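Local atomic coordinates of putative isohexenylglutaconyl-CoA hydratase (Pseudomonas aeruginosa, PDB entry 4ZU2), a protein that probably hydrates isohexenylglutaconyl-CoA, a coenzyme A thioester of acyclic terpene breakdown, as a member of the crotonase (enoyl-CoA hydratase/isomerase) family. Residues L33-V36 with G37-A41; A170-D173 with G174-L178; F185-D189 with A190-E194; A214-A217 with L218-S222; R236-A239 with E240-G244. One frame throughout, in Å; residues are numbered along the deposited sequence.

All five contacts are local, each made within one continuous stretch of chain. Contact 1, on the first turns of helix 33-47, and contact 4, in helix 209-221, pair aliphatic side chains one turn apart and are partly buried. Contacts 2 and 3 are aspartate N-caps where a strand gives way to a helix; they touch each other through G174 C and C186 SG, 3.5 Å apart, but contact 2 is partly buried and contact 3 is a surface contact. Contact 5 ends helix 227-242 with an aromatic-aliphatic pair. It meets contact 4 where Q237 packs on A214 and L218, and both lean on the third subunit, whereas contact 1 touches no other chain.

Contact 1. Residues L33-V36 with G37-A41; sequences LAMV and GELRA
M35 and L39 run side by side and point the same way, one turn apart on the helix, with M35 CG 3.9 Å from L39 CD1. V36 and R40 repeat the arrangement one residue on, where the aliphatic part of the arginine lies along the valine and R40 CD comes to 4.0 Å from V36 CG1. The M35 chain leaves with CG anti to the backbone N (chi1 179°), which sets it beside its own carbonyl carbon and so on the side of the following turn. L39 turns the other way, its CG beside the backbone N, and thereby reaches back over the M35 carbonyl, with L39 CG 3.3 Å from M35 O. E38 does likewise over the preceding turn, its CG 3.3 Å from A34 O. Beneath these side chains the regular i to i+4 ladder holds the spacing: G37 N, E38 N, L39 N and R40 N bond to the carbonyls of L33, A34, M35 and V36, and the bond from L39 N to M35 O measures 2.9 Å. The polar ends have partners beyond the helix: E38 OE1 accepts from T8 N and R40 NH2 forms a salt bridge with E97. Helix 33-47 is the crossover of a beta-alpha-beta unit between strands 17-22 and 54-59; M35 and L39 pack on strand 17-22, while L39 and R40 also meet helix 81-99.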
loop_
_atom_site.group_PDB
_atom_site.type_symbol
_atom_site.label_atom_id
_atom_site.label_comp_id
_atom_site.label_asym_id
_atom_site.label_seq_id
_atom_site.Cartn_x
_atom_site.Cartn_y
_atom_site.Cartn_z
ATOM N N LEU A 33 31.901 -3.854 -1.040
ATOM C CA LEU A 33 31.795 -5.295 -0.831
ATOM C C LEU A 33 32.176 -5.623 0.628
ATOM O O LEU A 33 31.484 -6.365 1.316
ATOM C CB LEU A 33 32.773 -5.964 -1.815
ATOM C CG LEU A 33 32.461 -7.164 -2.688
ATOM C CD1 LEU A 33 33.502 -7.136 -3.805
ATOM C CD2 LEU A 33 32.545 -8.505 -1.907
ATOM N N ALA A 34 33.279 -5.033 1.093
ATOM C CA ALA A 34 33.638 -5.086 2.527
ATOM C C ALA A 34 32.528 -4.584 3.503
ATOM O O ALA A 34 32.206 -5.254 4.491
ATOM C CB ALA A 34 34.927 -4.337 2.755
ATOM N N MET A 35 31.918 -3.436 3.209
ATOM C CA MET A 35 30.883 -2.893 4.087
ATOM C C MET A 35 29.637 -3.806 4.165
ATOM O O MET A 35 29.145 -4.067 5.231
ATOM C CB MET A 35 30.494 -1.488 3.637
ATOM C CG MET A 35 29.404 -0.868 4.486
ATOM S SD MET A 35 29.132 0.803 3.946
ATOM C CE MET A 35 27.428 1.131 3.806
ATOM N N VAL A 36 29.151 -4.301 3.035
ATOM C CA VAL A 36 28.058 -5.293 3.031
ATOM C C VAL A 36 28.433 -6.517 3.876
ATOM O O VAL A 36 27.629 -7.029 4.648
ATOM C CB VAL A 36 27.727 -5.775 1.575
ATOM C CG1 VAL A 36 26.640 -6.885 1.578
ATOM C CG2 VAL A 36 27.272 -4.616 0.701
ATOM N N GLY A 37 29.654 -7.009 3.711
ATOM C CA GLY A 37 30.103 -8.124 4.526
ATOM C C GLY A 37 30.035 -7.783 6.012
ATOM O O GLY A 37 29.551 -8.557 6.809
ATOM N N GLU A 38 30.510 -6.599 6.381
ATOM C CA GLU A 38 30.583 -6.261 7.781
ATOM C C GLU A 38 29.186 -6.056 8.359
ATOM O O GLU A 38 28.950 -6.377 9.515
ATOM C CB GLU A 38 31.517 -5.043 8.037
ATOM C CG GLU A 38 33.004 -5.385 7.733
ATOM C CD GLU A 38 33.974 -4.206 7.922
ATOM O OE1 GLU A 38 33.504 -3.049 7.952
ATOM O OE2 GLU A 38 35.205 -4.439 8.018
ATOM N N LEU A 39 28.279 -5.506 7.561
ATOM C CA LEU A 39 26.953 -5.197 8.060
ATOM C C LEU A 39 26.219 -6.486 8.336
ATOM O O LEU A 39 25.453 -6.580 9.293
ATOM C CB LEU A 39 26.165 -4.421 7.048
ATOM C CG LEU A 39 26.511 -2.960 6.961
ATOM C CD1 LEU A 39 26.010 -2.416 5.604
ATOM C CD2 LEU A 39 25.947 -2.160 8.093
ATOM N N ARG A 40 26.494 -7.472 7.482
ATOM C CA ARG A 40 25.846 -8.763 7.558
ATOM C C ARG A 40 26.353 -9.498 8.767
ATOM O O ARG A 40 25.593 -10.215 9.440
ATOM C CB ARG A 40 26.102 -9.583 6.277
ATOM C CG ARG A 40 25.346 -9.055 5.091
ATOM C CD ARG A 40 25.524 -9.923 3.871
ATOM N NE ARG A 40 24.797 -11.180 4.014
ATOM C CZ ARG A 40 25.034 -12.260 3.280
ATOM N NH1 ARG A 40 25.969 -12.223 2.384
ATOM N NH2 ARG A 40 24.363 -13.384 3.459
ATOM N N ALA A 41 27.642 -9.321 9.035
ATOM C CA ALA A 41 28.289 -9.980 10.175
ATOM C C ALA A 41 27.777 -9.442 11.483
ATOM O O ALA A 41 27.564 -10.200 12.420
ATOM C CB ALA A 41 29.827 -9.806 10.111
#

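Contact 2. Residues A170-D173 with G174-L178; sequences ARFD and GREAL
F172 packs against the aliphatic part of E176, its CD2 3.5 Å from E176 CG, and the two side chains cross at about a right angle. The glutamate bends at its second torsion and brings OE2 to 3.4 Å from F172 CB, with the carboxylate plane standing steeply to that of the ring. A177 completes the hydrophobic side of the turn: its CB sits at the ring edge, near the plane, 4.0 Å from F172 CE2. Next to this patch D173 turns its carboxylate back onto the start of the helix. With CG between the backbone N and the carbonyl carbon (chi1 77°), D173 OD1 reaches E176 N at 3.2 Å in a fairly straight bond of 163°. The donor comes from above the carboxylate plane, 50° out of it. The carboxylate, set at the N-terminal end of the helix, would be expected to interact favourably with the helix dipole. The D173 carbonyl adds a weak bond from A177 N, so one residue meets the helix start through both backbone and side chain. E176 OE1 forms a salt bridge with R179, and the F172 ring meets that of F135 with nearly parallel planes. F172 also pairs with F135 through the backbone, joining the short, weakly bonded strand 172-173 to strand 134-136. The whole is a strand-to-helix junction of the crotonase fold, closed by the classical aspartate N-cap of helix 174-179.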
loop_
_atom_site.group_PDB
_atom_site.type_symbol
_atom_site.label_atom_id
_atom_site.label_comp_id
_atom_site.label_asym_id
_atom_site.label_seq_id
_atom_site.Cartn_x
_atom_site.Cartn_y
_atom_site.Cartn_z
ATOM N N ALA A 170 14.036 9.982 -10.653
ATOM C CA ALA A 170 13.719 11.250 -9.986
ATOM C C ALA A 170 14.438 11.466 -8.661
ATOM O O ALA A 170 14.392 10.611 -7.778
ATOM C CB ALA A 170 12.192 11.317 -9.724
ATOM N N ARG A 171 15.050 12.634 -8.493
ATOM C CA ARG A 171 15.600 13.022 -7.205
ATOM C C ARG A 171 14.486 13.760 -6.459
ATOM O O ARG A 171 13.563 14.300 -7.085
ATOM C CB ARG A 171 16.824 13.931 -7.387
ATOM C CG ARG A 171 18.181 13.251 -7.265
ATOM C CD ARG A 171 18.426 12.131 -8.254
ATOM N NE ARG A 171 19.866 11.868 -8.377
ATOM C CZ ARG A 171 20.432 11.145 -9.341
ATOM N NH1 ARG A 171 19.668 10.569 -10.278
ATOM N NH2 ARG A 171 21.773 10.994 -9.354
ATOM N N PHE A 172 14.568 13.775 -5.132
ATOM C CA PHE A 172 13.560 14.400 -4.282
ATOM C C PHE A 172 14.089 14.407 -2.871
ATOM O O PHE A 172 14.991 13.618 -2.528
ATOM C CB PHE A 172 12.222 13.654 -4.310
ATOM C CG PHE A 172 12.306 12.187 -3.904
ATOM C CD1 PHE A 172 12.659 11.219 -4.825
ATOM C CD2 PHE A 172 12.034 11.784 -2.605
ATOM C CE1 PHE A 172 12.732 9.881 -4.463
ATOM C CE2 PHE A 172 12.107 10.436 -2.233
ATOM C CZ PHE A 172 12.469 9.492 -3.169
ATOM N N ASP A 173 13.518 15.286 -2.052
ATOM C CA ASP A 173 14.051 15.558 -0.739
ATOM C C ASP A 173 13.289 14.911 0.360
ATOM O O ASP A 173 12.297 14.207 0.123
ATOM C CB ASP A 173 14.140 17.070 -0.498
ATOM C CG ASP A 173 12.786 17.711 -0.171
ATOM O OD1 ASP A 173 11.719 17.276 -0.675
ATOM O OD2 ASP A 173 12.807 18.683 0.602
ATOM N N GLY A 174 13.786 15.148 1.580
ATOM C CA GLY A 174 13.167 14.650 2.774
ATOM C C GLY A 174 11.673 14.922 2.935
ATOM O O GLY A 174 10.939 14.061 3.419
ATOM N N ARG A 175 11.216 16.120 2.589
ATOM C CA ARG A 175 9.834 16.486 2.874
ATOM C C ARG A 175 8.994 15.620 1.944
ATOM O O ARG A 175 7.980 15.098 2.338
ATOM C CB ARG A 175 9.535 17.988 2.647
ATOM C CG ARG A 175 10.369 19.039 3.458
ATOM C CD ARG A 175 9.920 19.230 4.944
ATOM N NE ARG A 175 10.212 20.580 5.449
ATOM C CZ ARG A 175 10.639 20.898 6.683
ATOM N NH1 ARG A 175 10.859 19.989 7.620
ATOM N NH2 ARG A 175 10.883 22.181 6.967
ATOM N N GLU A 176 9.462 15.453 0.716
ATOM C CA GLU A 176 8.827 14.574 -0.238
ATOM C C GLU A 176 8.857 13.114 0.223
ATOM O O GLU A 176 7.946 12.347 -0.122
ATOM C CB GLU A 176 9.510 14.697 -1.597
ATOM C CG GLU A 176 9.086 13.647 -2.605
ATOM C CD GLU A 176 8.326 14.175 -3.769
ATOM O OE1 GLU A 176 7.086 14.148 -3.708
ATOM O OE2 GLU A 176 8.951 14.581 -4.760
ATOM N N ALA A 177 9.871 12.720 0.995
ATOM C CA ALA A 177 10.025 11.304 1.312
ATOM C C ALA A 177 9.092 10.917 2.430
ATOM O O ALA A 177 8.704 9.773 2.541
ATOM C CB ALA A 177 11.427 10.957 1.658
ATOM N N LEU A 178 8.754 11.897 3.260
ATOM C CA LEU A 178 7.695 11.788 4.241
ATOM C C LEU A 178 6.319 11.714 3.568
ATOM O O LEU A 178 5.437 10.952 3.981
ATOM C CB LEU A 178 7.772 13.009 5.150
ATOM C CG LEU A 178 7.095 13.025 6.520
ATOM C CD1 LEU A 178 5.954 14.014 6.496
ATOM C CD2 LEU A 178 6.640 11.642 6.957
#

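Contact 3. Residues F185-D189 with A190-E194; sequences FCEAD and ADALE
This is an N-cap contact at a strand-to-helix turn, where strand 185-187, an outermost strand of the six-stranded crotonase sheet within this chain, passes through a short loop into helix 190-205. The site is largely at the surface, with L193 as its buried anchor. D189 is the N-cap residue and works through two oxygens. Its backbone O receives L193 N at 2.7 Å, in the carbonyl plane, as the first i to i+4 bond of the helix. Its carboxylate swings over the first turn, CG lying between the backbone N and the carbonyl carbon (chi1 49°), so that OD1 can accept from A192 N. Strand and helix are also joined by aliphatic packing. E187 CB lies 3.5 Å from L193 CD1 and 3.7 Å from A192 CB, so the base of the glutamate fills the angle between the two elements. E187 CG, set beside the backbone N by chi1 (-46°), lies 3.5 Å from A192 O; the bend at chi2 (-59°) then turns the carboxylate. Farther out, OE2 has a long, weak ion pair with R196 of the same helix. L193 continues inward against I128 and L108 of the neighbouring strands, while strand 185-187 is bonded through its backbone to strand 126-130. At the cap itself, A192 N approaches D189 OD1 nearly in line with the carboxylate C-O bond, at 3.0 Å, and A192 CB packs 3.2 Å from the same oxygen.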
loop_
_atom_site.group_PDB
_atom_site.type_symbol
_atom_site.label_atom_id
_atom_site.label_comp_id
_atom_site.label_asym_id
_atom_site.label_seq_id
_atom_site.Cartn_x
_atom_site.Cartn_y
_atom_site.Cartn_z
ATOM N N PHE A 185 9.453 10.349 9.613
ATOM C CA PHE A 185 9.606 11.717 10.092
ATOM C C PHE A 185 10.611 12.497 9.216
ATOM O O PHE A 185 11.640 11.946 8.774
ATOM C CB PHE A 185 10.186 11.715 11.514
ATOM C CG PHE A 185 9.429 10.846 12.507
ATOM C CD1 PHE A 185 8.199 11.257 13.027
ATOM C CD2 PHE A 185 9.971 9.650 12.955
ATOM C CE1 PHE A 185 7.517 10.464 13.952
ATOM C CE2 PHE A 185 9.304 8.868 13.870
ATOM C CZ PHE A 185 8.071 9.271 14.372
ATOM N N CYS A 186 10.337 13.788 9.028
ATOM C CA CYS A 186 11.269 14.722 8.399
ATOM C C CYS A 186 11.542 15.862 9.379
ATOM O O CYS A 186 10.608 16.550 9.779
ATOM C CB CYS A 186 10.649 15.279 7.113
ATOM S SG CYS A 186 11.731 16.329 6.105
ATOM N N GLU A 187 12.797 16.026 9.799
ATOM C CA GLU A 187 13.207 17.149 10.662
ATOM C C GLU A 187 14.111 18.139 9.919
ATOM O O GLU A 187 14.884 17.757 9.057
ATOM C CB GLU A 187 13.936 16.652 11.907
ATOM C CG GLU A 187 13.259 15.491 12.577
ATOM C CD GLU A 187 11.840 15.824 13.017
ATOM O OE1 GLU A 187 11.668 16.751 13.841
ATOM O OE2 GLU A 187 10.893 15.175 12.523
ATOM N N ALA A 188 14.008 19.416 10.270
ATOM C CA ALA A 188 14.698 20.481 9.540
ATOM C C ALA A 188 16.127 20.746 10.016
ATOM O O ALA A 188 16.896 21.417 9.323
ATOM C CB ALA A 188 13.876 21.772 9.610
ATOM N N ASP A 189 16.491 20.235 11.190
ATOM C CA ASP A 189 17.854 20.422 11.711
ATOM C C ASP A 189 18.308 19.281 12.602
ATOM O O ASP A 189 17.516 18.441 12.995
ATOM C CB ASP A 189 17.990 21.744 12.473
ATOM C CG ASP A 189 16.892 21.951 13.502
ATOM O OD1 ASP A 189 16.896 21.283 14.565
ATOM O OD2 ASP A 189 16.026 22.813 13.244
ATOM N N ALA A 190 19.594 19.282 12.931
ATOM C CA ALA A 190 20.231 18.144 13.592
ATOM C C ALA A 190 19.785 17.957 15.041
ATOM O O ALA A 190 19.769 16.844 15.547
ATOM C CB ALA A 190 21.747 18.273 13.526
ATOM N N ASP A 191 19.446 19.040 15.721
ATOM C CA ASP A 191 18.982 18.906 17.092
ATOM C C ASP A 191 17.597 18.271 17.058
ATOM O O ASP A 191 17.236 17.500 17.941
ATOM C CB ASP A 191 18.916 20.262 17.793
ATOM C CG ASP A 191 20.250 20.969 17.827
ATOM O OD1 ASP A 191 21.304 20.282 17.804
ATOM O OD2 ASP A 191 20.226 22.223 17.885
ATOM N N ALA A 192 16.835 18.623 16.024
ATOM C CA ALA A 192 15.494 18.108 15.813
ATOM C C ALA A 192 15.598 16.648 15.369
ATOM O O ALA A 192 14.803 15.811 15.751
ATOM C CB ALA A 192 14.795 18.929 14.743
ATOM N N LEU A 193 16.589 16.362 14.534
ATOM C CA LEU A 193 16.757 15.029 14.000
ATOM C C LEU A 193 17.071 14.124 15.155
ATOM O O LEU A 193 16.569 13.006 15.224
ATOM C CB LEU A 193 17.891 14.999 12.975
ATOM C CG LEU A 193 17.681 14.130 11.723
ATOM C CD1 LEU A 193 16.559 14.632 10.838
ATOM C CD2 LEU A 193 18.976 14.018 10.928
ATOM N N GLU A 194 17.888 14.639 16.072
ATOM C CA GLU A 194 18.386 13.866 17.208
ATOM C C GLU A 194 17.345 13.700 18.298
ATOM O O GLU A 194 17.435 12.773 19.098
ATOM C CB GLU A 194 19.591 14.553 17.847
ATOM C CG GLU A 194 20.894 14.382 17.121
ATOM C CD GLU A 194 21.351 12.958 17.065
ATOM O OE1 GLU A 194 21.458 12.317 18.129
ATOM O OE2 GLU A 194 21.603 12.477 15.945
#

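Contact 4. Residues A214-A217 with L218-S222; sequences ATKA and LLLAS
T215 with L219, and K216 with L220, form two aliphatic pairs, each spanning one helical turn with its side chains running alongside and pointing the same way. T215 CG2 is 4.0 Å from L219 CD1, and K216 CG is 4.1 Å from L220 CD1. The threonine methyl can do this because CG2 is anti to the backbone N, leaving OG1 to bond back to A211 O. All three leucines, L218 to L220, lean over the preceding turn; L219 CG, for example, is 3.2 Å from T215 O.

The backbone bonds form an unbroken i to i+4 series, from L218 N to A214 O through A221 N to A217 O at 3.0 Å. Farther along, L218 O is gripped twice by S222, whose N and OG, the latter at 2.9 Å, reach it from opposite faces of the carbonyl plane.

Charge enters through K216 alone. Its fully extended chain carries NZ to a salt bridge with D125 and to the carbonyls of A101 and Q103, linking the helix to the segments that lead into strands 104-109 and 126-130. With T215 and L219 packed on T140 and V154 of the third subunit, helix 209-221 belongs to the C-terminal helical region by which crotonase-family subunits associate.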
loop_
_atom_site.group_PDB
_atom_site.type_symbol
_atom_site.label_atom_id
_atom_site.label_comp_id
_atom_site.label_asym_id
_atom_site.label_seq_id
_atom_site.Cartn_x
_atom_site.Cartn_y
_atom_site.Cartn_z
ATOM N N ALA A 214 8.695 -11.407 17.781
ATOM C CA ALA A 214 7.565 -12.198 17.293
ATOM C C ALA A 214 6.602 -11.363 16.457
ATOM O O ALA A 214 6.142 -11.786 15.386
ATOM C CB ALA A 214 6.830 -12.747 18.448
ATOM N N THR A 215 6.309 -10.158 16.956
ATOM C CA THR A 215 5.395 -9.279 16.279
ATOM C C THR A 215 5.885 -8.855 14.886
ATOM O O THR A 215 5.076 -8.742 13.951
ATOM C CB THR A 215 5.091 -7.996 17.100
ATOM O OG1 THR A 215 4.458 -8.330 18.334
ATOM C CG2 THR A 215 4.134 -7.092 16.319
ATOM N N LYS A 216 7.169 -8.547 14.781
ATOM C CA LYS A 216 7.784 -8.090 13.530
ATOM C C LYS A 216 7.764 -9.228 12.456
ATOM O O LYS A 216 7.444 -9.002 11.287
ATOM C CB LYS A 216 9.205 -7.610 13.820
ATOM C CG LYS A 216 9.949 -7.144 12.627
ATOM C CD LYS A 216 11.264 -6.507 13.010
ATOM C CE LYS A 216 11.890 -5.812 11.816
ATOM N NZ LYS A 216 13.187 -5.137 12.157
ATOM N N ALA A 217 8.035 -10.453 12.867
ATOM C CA ALA A 217 7.915 -11.593 11.944
ATOM C C ALA A 217 6.516 -11.780 11.368
ATOM O O ALA A 217 6.367 -12.080 10.198
ATOM C CB ALA A 217 8.338 -12.861 12.631
ATOM N N LEU A 218 5.485 -11.618 12.204
ATOM C CA LEU A 218 4.099 -11.762 11.769
ATOM C C LEU A 218 3.748 -10.724 10.728
ATOM O O LEU A 218 3.044 -11.012 9.778
ATOM C CB LEU A 218 3.116 -11.578 12.958
ATOM C CG LEU A 218 3.047 -12.708 13.968
ATOM C CD1 LEU A 218 2.177 -12.300 15.184
ATOM C CD2 LEU A 218 2.528 -13.983 13.284
ATOM N N LEU A 219 4.160 -9.491 10.975
ATOM C CA LEU A 219 3.876 -8.379 10.052
ATOM C C LEU A 219 4.523 -8.634 8.698
ATOM O O LEU A 219 3.964 -8.379 7.648
ATOM C CB LEU A 219 4.416 -7.059 10.647
ATOM C CG LEU A 219 3.741 -6.578 11.948
ATOM C CD1 LEU A 219 4.596 -5.550 12.688
ATOM C CD2 LEU A 219 2.340 -6.021 11.659
ATOM N N LEU A 220 5.730 -9.152 8.729
ATOM C CA LEU A 220 6.461 -9.402 7.497
ATOM C C LEU A 220 5.810 -10.539 6.734
ATOM O O LEU A 220 5.772 -10.536 5.522
ATOM C CB LEU A 220 7.899 -9.762 7.839
ATOM C CG LEU A 220 8.696 -8.546 8.342
ATOM C CD1 LEU A 220 10.015 -8.953 8.976
ATOM C CD2 LEU A 220 8.946 -7.546 7.241
ATOM N N ALA A 221 5.344 -11.529 7.466
ATOM C CA ALA A 221 4.666 -12.668 6.896
ATOM C C ALA A 221 3.324 -12.286 6.357
ATOM O O ALA A 221 2.873 -12.929 5.441
ATOM C CB ALA A 221 4.523 -13.779 7.941
ATOM N N SER A 222 2.688 -11.228 6.893
ATOM C CA SER A 222 1.358 -10.771 6.413
ATOM C C SER A 222 1.311 -10.348 4.974
ATOM O O SER A 222 0.265 -10.277 4.376
ATOM C CB SER A 222 0.848 -9.554 7.217
ATOM O OG SER A 222 0.658 -9.858 8.565
#

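Contact 5. Residues R236-A239 with E240-G244; sequences RQFA and EAVGG
The last turns of helix 227-242 end in this contact, where an aromatic and a branched aliphatic side chain pair just before the chain leaves the helix at G243. V242 sets CG1 over one face of the F238 ring in a CH-pi contact, 4.0 Å from the centroid and 29° off the normal. The approach is off-centre: V242 CG1 is nearest the outer part of the ring, 3.5 Å from F238 CE2. F238 is turned for this by a first torsion of -177°, which puts CG anti to the backbone N and beside the carbonyl carbon, on the side of the next turn. The other valine methyl, V242 CG2, lies 3.3 Å from A239 O. Among crotonase-family enzymes such C-terminal helices lie at subunit interfaces, and here F238 packs on L145 and V242 on Y84 of the third subunit, with A239 also against that tyrosine. The backbone ladder runs from E240 N on R236 O to V242 N on F238 O, the latter 3.1 Å long, and frays at its end: G243 N reaches A239 O only weakly, at 3.5 Å. F238 O also receives a second, weak bond from A241 N. One turn on from R236, E240 CG, anti to the carbonyl carbon and beside the backbone N, leans back to 3.4 Å from R236 O. The guanidinium of R236 leads away from E240, and its NH2 makes a salt bridge with D233 one turn earlier on the helix.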
loop_
_atom_site.group_PDB
_atom_site.type_symbol
_atom_site.label_atom_id
_atom_site.label_comp_id
_atom_site.label_asym_id
_atom_site.label_seq_id
_atom_site.Cartn_x
_atom_site.Cartn_y
_atom_site.Cartn_z
ATOM N N ARG A 236 -1.401 -19.260 18.140
ATOM C CA ARG A 236 -0.425 -20.019 18.904
ATOM C C ARG A 236 0.656 -19.086 19.479
ATOM O O ARG A 236 1.113 -19.259 20.602
ATOM C CB ARG A 236 0.207 -21.104 18.019
ATOM C CG ARG A 236 -0.798 -22.190 17.666
ATOM C CD ARG A 236 -0.212 -23.355 16.876
ATOM N NE ARG A 236 0.287 -22.919 15.572
ATOM C CZ ARG A 236 -0.313 -23.120 14.396
ATOM N NH1 ARG A 236 -1.454 -23.784 14.295
ATOM N NH2 ARG A 236 0.265 -22.662 13.296
ATOM N N GLN A 237 1.063 -18.089 18.717
ATOM C CA GLN A 237 2.170 -17.249 19.152
ATOM C C GLN A 237 1.693 -16.334 20.252
ATOM O O GLN A 237 2.407 -16.087 21.216
ATOM C CB GLN A 237 2.786 -16.447 17.995
ATOM C CG GLN A 237 3.641 -17.321 17.067
ATOM C CD GLN A 237 4.504 -16.526 16.107
ATOM O OE1 GLN A 237 4.469 -16.735 14.882
ATOM N NE2 GLN A 237 5.304 -15.630 16.655
ATOM N N PHE A 238 0.472 -15.853 20.130
ATOM C CA PHE A 238 -0.121 -15.040 21.193
ATOM C C PHE A 238 -0.198 -15.784 22.538
ATOM O O PHE A 238 -0.010 -15.178 23.601
ATOM C CB PHE A 238 -1.503 -14.594 20.781
ATOM C CG PHE A 238 -2.190 -13.680 21.794
ATOM C CD1 PHE A 238 -2.033 -12.297 21.730
ATOM C CD2 PHE A 238 -3.014 -14.207 22.781
ATOM C CE1 PHE A 238 -2.664 -11.467 22.632
ATOM C CE2 PHE A 238 -3.653 -13.378 23.685
ATOM C CZ PHE A 238 -3.474 -12.005 23.615
ATOM N N ALA A 239 -0.482 -17.089 22.496
ATOM C CA ALA A 239 -0.684 -17.855 23.711
ATOM C C ALA A 239 0.651 -18.052 24.339
ATOM O O ALA A 239 0.777 -18.052 25.553
ATOM C CB ALA A 239 -1.332 -19.223 23.405
ATOM N N GLU A 240 1.670 -18.208 23.501
ATOM C CA GLU A 240 3.004 -18.473 23.980
ATOM C C GLU A 240 3.616 -17.185 24.518
ATOM O O GLU A 240 4.526 -17.214 25.359
ATOM C CB GLU A 240 3.851 -19.073 22.853
ATOM C CG GLU A 240 3.587 -20.557 22.565
ATOM C CD GLU A 240 2.105 -21.001 22.728
ATOM O OE1 GLU A 240 1.528 -20.808 23.826
ATOM O OE2 GLU A 240 1.516 -21.581 21.772
ATOM N N ALA A 241 3.099 -16.056 24.068
ATOM C CA ALA A 241 3.562 -14.774 24.585
ATOM C C ALA A 241 2.945 -14.447 25.957
ATOM O O ALA A 241 3.668 -13.994 26.856
ATOM C CB ALA A 241 3.266 -13.662 23.598
ATOM N N VAL A 242 1.635 -14.662 26.123
ATOM C CA VAL A 242 0.957 -14.235 27.363
ATOM C C VAL A 242 1.532 -14.986 28.551
ATOM O O VAL A 242 1.689 -14.421 29.631
ATOM C CB VAL A 242 -0.592 -14.432 27.385
ATOM C CG1 VAL A 242 -1.272 -13.679 26.243
ATOM C CG2 VAL A 242 -0.970 -15.898 27.390
ATOM N N GLY A 243 1.881 -16.245 28.310
ATOM C CA GLY A 243 2.292 -17.161 29.344
ATOM C C GLY A 243 3.786 -17.312 29.466
ATOM O O GLY A 243 4.256 -18.146 30.210
ATOM N N GLY A 244 4.538 -16.512 28.734
ATOM C CA GLY A 244 5.982 -16.538 28.825
ATOM C C GLY A 244 6.462 -15.510 29.830
ATOM O O GLY A 244 5.684 -14.684 30.346
#